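Local structure of dextranase (Pseudarthrobacter oxydans, 6NZS) at residues A157-L168 against R437-Y445. The protein catalyses the endohydrolysis of alpha-1,6-glucosidic linkages in dextran, as a member of glycoside hydrolase family 49. Residues are numbered along the deposited sequence; the frame is centred on the assembly and turned at random.
Sequences AYNDMSGDSGKL and RMYWKDVKY
K441, Y439 and the loop 160-167 form an interdomain contact: a hairpin of the N-terminal Ig-like domain rests on the loop that joins strands 423-435 and 450-452 of the beta-solenoid. K441 donates three of the six hydrogen bonds that cross the contact. Its chain runs extended alongside the hairpin turn, and NZ donates to M161 O and G163 O, both at 2.8 Å, meeting the first from above its carbonyl plane and the second almost head-on. The aliphatic part lies against M161, whose bent chain brings CE to 3.9 Å from K441 CG. At the other end of the residue, the backbone N of K441 donates to S165 O (3.0 Å).

The N159 amide works in two directions. With CG anti to the backbone N (chi1 -174°), ND2 reaches Y439 O at 2.8 Å, on a bent path (137° at the hydrogen), while OD1 accepts from M161 N in an Asx turn and holds the turn's own shape. The same ND2 lies at the edge of the Y439 ring. L168 covers one face of that ring in a CH-pi contact, its CG 3.9 Å from the centroid, and a water joins Y439 OH to G166 O. Beyond K441 in the sequence, D442 OD1 accepts from S165 OG (2.7 Å), which accepts from K444 NZ; that amine also forms a salt bridge to D442 OD2 (2.9 Å).

Strand 176-192 pairs with strand 154-159, and its I178 packs on N159, L168 and Y439. Helix 76-81 places F77 against A157, L168 and R437, whose guanidinium bridges E181 of the Ig-like domain and E409 of the solenoid.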
ATOM      1  N   ALA A 157       4.277  19.202  -3.494  1.00  8.75           N
ATOM      2  CA  ALA A 157       4.090  18.859  -4.898  1.00  8.46           C
ATOM      3  C   ALA A 157       3.007  19.753  -5.486  1.00 10.29           C
ATOM      4  O   ALA A 157       1.953  19.950  -4.867  1.00  9.96           O
ATOM      5  CB  ALA A 157       3.675  17.396  -5.026  1.00 10.81           C
ATOM      6  N   TYR A 158       3.276  20.300  -6.673  1.00  9.11           N
ATOM      7  CA  TYR A 158       2.342  21.161  -7.389  1.00 10.34           C
ATOM      8  C   TYR A 158       1.979  20.558  -8.738  1.00  9.06           C
ATOM      9  O   TYR A 158       2.764  19.824  -9.336  1.00  9.95           O
ATOM     10  CB  TYR A 158       2.974  22.533  -7.666  1.00 10.12           C
ATOM     11  CG  TYR A 158       3.277  23.310  -6.417  1.00 11.52           C
ATOM     12  CD1 TYR A 158       4.486  23.141  -5.751  1.00 10.89           C
ATOM     13  CD2 TYR A 158       2.361  24.214  -5.902  1.00 11.74           C
ATOM     14  CE1 TYR A 158       4.775  23.855  -4.598  1.00 12.76           C
ATOM     15  CE2 TYR A 158       2.644  24.932  -4.746  1.00 12.85           C
ATOM     16  CZ  TYR A 158       3.844  24.738  -4.096  1.00 13.36           C
ATOM     17  OH  TYR A 158       4.131  25.458  -2.948  1.00 14.24           O
ATOM     18  N   ASN A 159       0.790  20.893  -9.224  1.00  8.63           N
ATOM     19  CA  ASN A 159       0.384  20.549 -10.578  1.00  9.55           C
ATOM     20  C   ASN A 159       0.612  21.788 -11.431  1.00  9.91           C
ATOM     21  O   ASN A 159       0.098  22.864 -11.111  1.00 10.51           O
ATOM     22  CB  ASN A 159      -1.082  20.104 -10.625  1.00  8.91           C
ATOM     23  CG  ASN A 159      -1.495  19.585 -12.002  1.00 10.74           C
ATOM     24  OD1 ASN A 159      -0.912  19.964 -13.017  1.00 11.04           O
ATOM     25  ND2 ASN A 159      -2.501  18.726 -12.038  1.00 10.19           N
ATOM     26  N   ASP A 160       1.428  21.651 -12.478  1.00 10.91           N
ATOM     27  CA  ASP A 160       1.717  22.803 -13.332  1.00  9.41           C
ATOM     28  C   ASP A 160       0.587  23.142 -14.299  1.00 10.28           C
ATOM     29  O   ASP A 160       0.688  24.139 -15.034  1.00 11.14           O
ATOM     30  CB  ASP A 160       3.080  22.662 -14.035  1.00 11.19           C
ATOM     31  CG  ASP A 160       3.100  21.603 -15.143  1.00 11.94           C
ATOM     32  OD1 ASP A 160       2.054  21.021 -15.501  1.00 11.42           O
ATOM     33  OD2 ASP A 160       4.206  21.352 -15.667  1.00 15.58           O
ATOM     34  N   MET A 161      -0.472  22.332 -14.322  1.00 10.12           N
ATOM     35  CA  MET A 161      -1.684  22.590 -15.092  1.00  8.78           C
ATOM     36  C   MET A 161      -1.461  22.529 -16.595  1.00  9.91           C
ATOM     37  O   MET A 161      -2.302  23.006 -17.369  1.00 12.51           O
ATOM     38  CB  MET A 161      -2.384  23.887 -14.662  1.00 11.62           C
ATOM     39  CG  MET A 161      -2.646  23.936 -13.145  1.00 11.20           C
ATOM     40  SD  MET A 161      -3.586  22.509 -12.554  1.00 11.98           S
ATOM     41  CE  MET A 161      -5.229  23.061 -12.944  1.00 13.57           C
ATOM     42  N   SER A 162      -0.371  21.902 -17.020  1.00 10.57           N
ATOM     43  CA  SER A 162      -0.054  21.793 -18.436  1.00 10.36           C
ATOM     44  C   SER A 162      -0.956  20.774 -19.126  1.00 10.45           C
ATOM     45  O   SER A 162      -1.300  19.735 -18.563  1.00 11.88           O
ATOM     46  CB  SER A 162       1.411  21.387 -18.610  1.00 12.93           C
ATOM     47  OG  SER A 162       1.678  20.122 -18.019  1.00 11.73           O
ATOM     48  N   GLY A 163      -1.338  21.073 -20.368  1.00  9.80           N
ATOM     49  CA  GLY A 163      -2.052  20.086 -21.163  1.00 11.25           C
ATOM     50  C   GLY A 163      -3.371  19.663 -20.544  1.00 11.48           C
ATOM     51  O   GLY A 163      -4.033  20.423 -19.830  1.00 13.45           O
ATOM     52  N   ASP A 164      -3.746  18.406 -20.807  1.00 13.22           N
ATOM     53  CA  ASP A 164      -5.050  17.916 -20.376  1.00 17.35           C
ATOM     54  C   ASP A 164      -5.067  17.587 -18.889  1.00 12.56           C
ATOM     55  O   ASP A 164      -6.061  17.852 -18.198  1.00 15.86           O
ATOM     56  CB  ASP A 164      -5.430  16.669 -21.178  1.00 17.15           C
ATOM     57  CG  ASP A 164      -5.806  16.983 -22.621  1.00 24.60           C
ATOM     58  OD1 ASP A 164      -6.227  18.123 -22.899  1.00 27.50           O
ATOM     59  OD2 ASP A 164      -5.689  16.081 -23.474  1.00 34.13           O
ATOM     60  N   SER A 165      -3.987  17.010 -18.375  1.00 12.71           N
ATOM     61  CA  SER A 165      -3.992  16.479 -17.018  1.00 11.65           C
ATOM     62  C   SER A 165      -3.058  17.206 -16.076  1.00 11.21           C
ATOM     63  O   SER A 165      -3.143  17.001 -14.856  1.00 11.94           O
ATOM     64  CB  SER A 165      -3.583  14.999 -17.022  1.00 13.57           C
ATOM     65  OG  SER A 165      -4.487  14.234 -17.794  1.00 15.86           O
ATOM     66  N   GLY A 166      -2.166  18.030 -16.591  1.00 11.41           N
ATOM     67  CA  GLY A 166      -1.115  18.596 -15.786  1.00 10.62           C
ATOM     68  C   GLY A 166       0.000  17.599 -15.556  1.00 10.87           C
ATOM     69  O   GLY A 166      -0.075  16.419 -15.910  1.00 13.09           O
ATOM     70  N   LYS A 167       1.066  18.106 -14.947  1.00 12.36           N
ATOM     71  CA  LYS A 167       2.215  17.313 -14.542  1.00 14.49           C
ATOM     72  C   LYS A 167       2.644  17.808 -13.173  1.00 12.12           C
ATOM     73  O   LYS A 167       2.493  18.991 -12.854  1.00 11.98           O
ATOM     74  CB  LYS A 167       3.398  17.494 -15.508  1.00 17.48           C
ATOM     75  CG  LYS A 167       3.146  16.965 -16.913  1.00 22.83           C
ATOM     76  CD  LYS A 167       3.484  15.489 -17.015  1.00 23.85           C
ATOM     77  CE  LYS A 167       2.849  14.845 -18.244  1.00 29.11           C
ATOM     78  NZ  LYS A 167       2.711  13.370 -18.080  1.00 30.16           N
ATOM     79  N   LEU A 168       3.176  16.900 -12.362  1.00 12.37           N
ATOM     80  CA  LEU A 168       3.678  17.303 -11.057  1.00 10.27           C
ATOM     81  C   LEU A 168       5.039  17.983 -11.180  1.00 10.67           C
ATOM     82  O   LEU A 168       5.869  17.630 -12.023  1.00 14.02           O
ATOM     83  CB  LEU A 168       3.778  16.108 -10.110  1.00 12.33           C
ATOM     84  CG  LEU A 168       2.440  15.573  -9.612  1.00 11.61           C
ATOM     85  CD1 LEU A 168       2.713  14.441  -8.643  1.00 14.50           C
ATOM     86  CD2 LEU A 168       1.601  16.648  -8.949  1.00 12.62           C
ATOM     87  N   ARG A 437      -0.807  11.848  -3.631  1.00  9.32           N
ATOM     88  CA  ARG A 437      -0.430  12.798  -4.668  1.00 10.63           C
ATOM     89  C   ARG A 437      -1.386  12.703  -5.850  1.00  9.97           C
ATOM     90  O   ARG A 437      -0.987  12.846  -7.007  1.00 10.96           O
ATOM     91  CB  ARG A 437       1.024  12.616  -5.108  1.00 12.35           C
ATOM     92  CG  ARG A 437       2.051  13.097  -4.072  1.00 14.35           C
ATOM     93  CD  ARG A 437       3.451  13.261  -4.678  1.00 13.32           C
ATOM     94  NE  ARG A 437       3.940  12.028  -5.290  1.00 13.59           N
ATOM     95  CZ  ARG A 437       4.532  11.036  -4.637  1.00 13.19           C
ATOM     96  NH1 ARG A 437       4.733  11.110  -3.325  1.00 13.22           N
ATOM     97  NH2 ARG A 437       4.927   9.955  -5.305  1.00 15.03           N
ATOM     98  N   MET A 438      -2.666  12.464  -5.570  1.00  9.49           N
ATOM     99  CA  MET A 438      -3.660  12.369  -6.636  1.00  9.51           C
ATOM    100  C   MET A 438      -3.941  13.770  -7.171  1.00  9.95           C
ATOM    101  O   MET A 438      -4.396  14.650  -6.432  1.00  9.97           O
ATOM    102  CB  MET A 438      -4.923  11.684  -6.118  1.00  9.33           C
ATOM    103  CG  MET A 438      -4.663  10.230  -5.688  1.00  9.45           C
ATOM    104  SD  MET A 438      -6.146   9.267  -5.276  1.00 10.85           S
ATOM    105  CE  MET A 438      -6.732  10.170  -3.850  1.00 10.92           C
ATOM    106  N   TYR A 439      -3.637  13.996  -8.449  1.00  9.67           N
ATOM    107  CA  TYR A 439      -3.400  15.359  -8.913  1.00  8.92           C
ATOM    108  C   TYR A 439      -4.138  15.779 -10.176  1.00  9.76           C
ATOM    109  O   TYR A 439      -4.002  16.934 -10.570  1.00 10.43           O
ATOM    110  CB  TYR A 439      -1.898  15.599  -9.153  1.00 11.14           C
ATOM    111  CG  TYR A 439      -1.298  14.851 -10.344  1.00 11.13           C
ATOM    112  CD1 TYR A 439      -1.281  15.412 -11.621  1.00 12.74           C
ATOM    113  CD2 TYR A 439      -0.721  13.597 -10.182  1.00 15.14           C
ATOM    114  CE1 TYR A 439      -0.723  14.734 -12.696  1.00 12.12           C
ATOM    115  CE2 TYR A 439      -0.156  12.919 -11.253  1.00 17.27           C
ATOM    116  CZ  TYR A 439      -0.157  13.496 -12.502  1.00 17.37           C
ATOM    117  OH  TYR A 439       0.408  12.825 -13.560  1.00 20.18           O
ATOM    118  N   TRP A 440      -4.899  14.895 -10.815  1.00  8.51           N
ATOM    119  CA  TRP A 440      -5.306  15.110 -12.204  1.00  9.22           C
ATOM    120  C   TRP A 440      -6.129  16.382 -12.386  1.00  8.99           C
ATOM    121  O   TRP A 440      -7.094  16.635 -11.657  1.00 10.35           O
ATOM    122  CB  TRP A 440      -6.137  13.924 -12.681  1.00  9.82           C
ATOM    123  CG  TRP A 440      -5.508  12.585 -12.498  1.00 11.06           C
ATOM    124  CD1 TRP A 440      -5.953  11.579 -11.684  1.00 14.17           C
ATOM    125  CD2 TRP A 440      -4.355  12.073 -13.175  1.00 11.42           C
ATOM    126  NE1 TRP A 440      -5.141  10.484 -11.805  1.00 15.10           N
ATOM    127  CE2 TRP A 440      -4.157  10.754 -12.721  1.00 13.25           C
ATOM    128  CE3 TRP A 440      -3.476  12.598 -14.132  1.00 13.62           C
ATOM    129  CZ2 TRP A 440      -3.109   9.957 -13.168  1.00 14.86           C
ATOM    130  CZ3 TRP A 440      -2.431  11.807 -14.577  1.00 16.59           C
ATOM    131  CH2 TRP A 440      -2.256  10.497 -14.096  1.00 18.29           C
ATOM    132  N   LYS A 441      -5.755  17.163 -13.402  1.00 10.27           N
ATOM    133  CA  LYS A 441      -6.541  18.327 -13.787  1.00 12.67           C
ATOM    134  C   LYS A 441      -7.841  17.907 -14.461  1.00 11.88           C
ATOM    135  O   LYS A 441      -8.902  18.493 -14.206  1.00 13.88           O
ATOM    136  CB  LYS A 441      -5.686  19.180 -14.728  1.00 11.03           C
ATOM    137  CG  LYS A 441      -6.366  20.329 -15.454  1.00 12.75           C
ATOM    138  CD  LYS A 441      -5.337  20.977 -16.381  1.00 13.77           C
ATOM    139  CE  LYS A 441      -5.962  21.901 -17.412  1.00 19.89           C
ATOM    140  NZ  LYS A 441      -4.930  22.524 -18.292  1.00 15.70           N
ATOM    141  N   ASP A 442      -7.783  16.894 -15.321  1.00 11.54           N
ATOM    142  CA  ASP A 442      -8.996  16.404 -15.955  1.00 12.64           C
ATOM    143  C   ASP A 442      -9.714  15.451 -15.006  1.00 11.35           C
ATOM    144  O   ASP A 442      -9.144  14.975 -14.018  1.00 12.19           O
ATOM    145  CB  ASP A 442      -8.701  15.742 -17.312  1.00 12.87           C
ATOM    146  CG  ASP A 442      -7.679  14.608 -17.231  1.00 15.76           C
ATOM    147  OD1 ASP A 442      -6.771  14.654 -16.391  1.00 13.61           O
ATOM    148  OD2 ASP A 442      -7.780  13.653 -18.043  1.00 19.97           O
ATOM    149  N   VAL A 443     -10.984  15.179 -15.308  1.00 12.95           N
ATOM    150  CA  VAL A 443     -11.820  14.328 -14.455  1.00 12.24           C
ATOM    151  C   VAL A 443     -11.610  12.885 -14.911  1.00 14.24           C
ATOM    152  O   VAL A 443     -12.274  12.394 -15.824  1.00 19.04           O
ATOM    153  CB  VAL A 443     -13.287  14.756 -14.484  1.00 12.72           C
ATOM    154  CG1 VAL A 443     -14.152  13.806 -13.659  1.00 15.35           C
ATOM    155  CG2 VAL A 443     -13.440  16.201 -13.982  1.00 16.23           C
ATOM    156  N   LYS A 444     -10.679  12.190 -14.262  1.00 11.85           N
ATOM    157  CA  LYS A 444     -10.365  10.806 -14.599  1.00 12.45           C
ATOM    158  C   LYS A 444     -11.354   9.842 -13.956  1.00 13.01           C
ATOM    159  O   LYS A 444     -11.947  10.123 -12.913  1.00 12.93           O
ATOM    160  CB  LYS A 444      -8.954  10.447 -14.132  1.00 13.66           C
ATOM    161  CG  LYS A 444      -7.864  11.299 -14.734  1.00 18.02           C
ATOM    162  CD  LYS A 444      -7.136  10.561 -15.809  1.00 23.04           C
ATOM    163  CE  LYS A 444      -5.941  11.341 -16.302  1.00 19.71           C
ATOM    164  NZ  LYS A 444      -5.958  11.372 -17.788  1.00 18.68           N
ATOM    165  N   TYR A 445     -11.524   8.685 -14.593  1.00 12.24           N
ATOM    166  CA  TYR A 445     -12.482   7.698 -14.100  1.00 11.33           C
ATOM    167  C   TYR A 445     -11.946   6.872 -12.938  1.00 12.36           C
ATOM    168  O   TYR A 445     -12.748   6.294 -12.193  1.00 12.89           O
ATOM    169  CB  TYR A 445     -12.897   6.718 -15.206  1.00 13.32           C
ATOM    170  CG  TYR A 445     -13.531   7.342 -16.428  1.00 14.33           C
ATOM    171  CD1 TYR A 445     -14.899   7.581 -16.481  1.00 13.64           C
ATOM    172  CD2 TYR A 445     -12.762   7.664 -17.538  1.00 15.09           C
ATOM    173  CE1 TYR A 445     -15.486   8.140 -17.616  1.00 16.17           C
ATOM    174  CE2 TYR A 445     -13.333   8.228 -18.673  1.00 16.34           C
ATOM    175  CZ  TYR A 445     -14.692   8.463 -18.701  1.00 17.84           C
ATOM    176  OH  TYR A 445     -15.260   9.016 -19.833  1.00 20.70           O
TER
HETATM  177  O   HOH W   1      -4.315  12.937 -20.072  1.00 35.74           O
HETATM  178  O   HOH W   2       0.520  13.740 -16.012  1.00 24.65           O
HETATM  179  O   HOH W   3       3.455  14.166 -13.213  1.00 24.25           O